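Local coordinates for response regulator receiver modulated diguanylate cyclase with PAS/PAC sensor (Desulfovibrio desulfuricans subsp. desulfuricans str., PDB 3CG0), which probably receives a phosphoryl signal through this N-terminal receiver domain to control cyclic di-GMP synthesis by the diguanylate cyclase part of the longer protein, at the interface of chains A and B. Coordinates in Å, arbitrary orientation; residue numbers count along the deposited sequence, not the author numbering. Chains: chain A/B, Response regulator receiver modulated diguanylate cyclase with PAS/PAC sensor.

The interface of chains A and B. Residues chain A 115, 118-119; chain B 28-29, 32, 34.
At the edge of the A:His119 imidazole, in the plane of the ring, lies CZ of B:Tyr34, whose phenol ring is turned by 66° in an edge-to-face arrangement; the phenol's own edge has the backbone O of B:Leu29, from its own chain, in plane. The setting is a segment exchange between receiver domains of the response-regulator family: helix 115-131 of chain A packs against helix 19-31 of chain B and the loop after it, as it would within one chain of an ordinary receiver domain. The exchange is reciprocal and two-fold, and is probably the alternate folding reported for this domain, though the structure alone does not establish a dimer in solution.

The two ring side chains cross at about a right angle, and ND1 of A:His119 and the phenol OH of B:Tyr34 share a hydrogen bond of 2.6 Å, fairly straight at 153° and of undecided direction. A second, weak bond of 3.1 Å may run from the same OH to the backbone O of A:His119. With CG anti to its own backbone N (chi1 168°), the imidazole lies beside its carbonyl carbon, which brings ND1 and O towards one phenol oxygen.

Beside the polar pair, CD1 of B:Leu32 packs against the helix's first turn, 3.4 Å from the backbone O of A:Ala115, and touches CB of A:His119 and of A:Ala115. One residue before A:His119, A:Leu118 crosses B:Leu29 at about a right angle, their CD2 atoms 3.8 Å apart. The extended B:Gln28 flanks A:Leu118 with OE1, its NE2 near N and CB of A:Ala115 at van der Waals distance.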
# COMPACT_ATOMS: atom_id res chain seq x y z
N ALA A 115 8.93 -7.85 15.68
CA ALA A 115 9.92 -7.31 16.63
C ALA A 115 11.33 -7.83 16.37
O ALA A 115 12.30 -7.18 16.73
CB ALA A 115 9.51 -7.61 18.06
N LEU A 118 12.49 -5.57 13.40
CA LEU A 118 12.59 -4.21 13.92
C LEU A 118 13.92 -3.99 14.64
O LEU A 118 14.63 -3.02 14.38
CB LEU A 118 11.40 -3.92 14.86
CG LEU A 118 11.17 -2.53 15.46
CD1 LEU A 118 10.90 -1.49 14.38
CD2 LEU A 118 10.02 -2.59 16.42
N HIS A 119 14.24 -4.91 15.55
CA HIS A 119 15.47 -4.87 16.34
C HIS A 119 16.74 -5.00 15.48
O HIS A 119 17.71 -4.25 15.70
CB HIS A 119 15.40 -5.96 17.43
CG HIS A 119 16.71 -6.22 18.11
ND1 HIS A 119 17.49 -5.22 18.65
CD2 HIS A 119 17.37 -7.38 18.35
CE1 HIS A 119 18.58 -5.74 19.18
NE2 HIS A 119 18.53 -7.05 19.02
N GLN B 28 6.75 -2.91 21.60
CA GLN B 28 7.71 -3.82 20.94
C GLN B 28 9.17 -3.44 21.25
O GLN B 28 9.92 -4.25 21.77
CB GLN B 28 7.49 -3.87 19.42
CG GLN B 28 6.43 -4.87 18.99
CD GLN B 28 6.14 -4.87 17.49
OE1 GLN B 28 6.22 -3.83 16.81
NE2 GLN B 28 5.77 -6.04 16.97
N LEU B 29 9.53 -2.20 20.95
CA LEU B 29 10.85 -1.66 21.29
C LEU B 29 11.22 -1.84 22.76
O LEU B 29 12.33 -2.28 23.06
CB LEU B 29 10.93 -0.19 20.92
CG LEU B 29 10.85 0.07 19.41
CD1 LEU B 29 10.65 1.53 19.14
CD2 LEU B 29 12.09 -0.43 18.75
N LEU B 32 12.38 -5.21 23.85
CA LEU B 32 13.68 -5.57 23.28
C LEU B 32 14.82 -4.71 23.84
O LEU B 32 15.89 -4.62 23.24
CB LEU B 32 13.65 -5.46 21.76
CG LEU B 32 12.55 -6.20 20.98
CD1 LEU B 32 12.34 -5.50 19.66
CD2 LEU B 32 12.89 -7.66 20.77
N TYR B 34 15.03 -1.39 24.29
CA TYR B 34 15.17 -0.02 23.81
C TYR B 34 14.48 1.00 24.74
O TYR B 34 13.59 0.65 25.53
CB TYR B 34 14.64 0.13 22.38
CG TYR B 34 15.44 -0.59 21.31
CD1 TYR B 34 16.62 -0.06 20.81
CD2 TYR B 34 15.01 -1.82 20.80
CE1 TYR B 34 17.35 -0.72 19.81
CE2 TYR B 34 15.73 -2.49 19.82
CZ TYR B 34 16.89 -1.94 19.32
OH TYR B 34 17.60 -2.61 18.35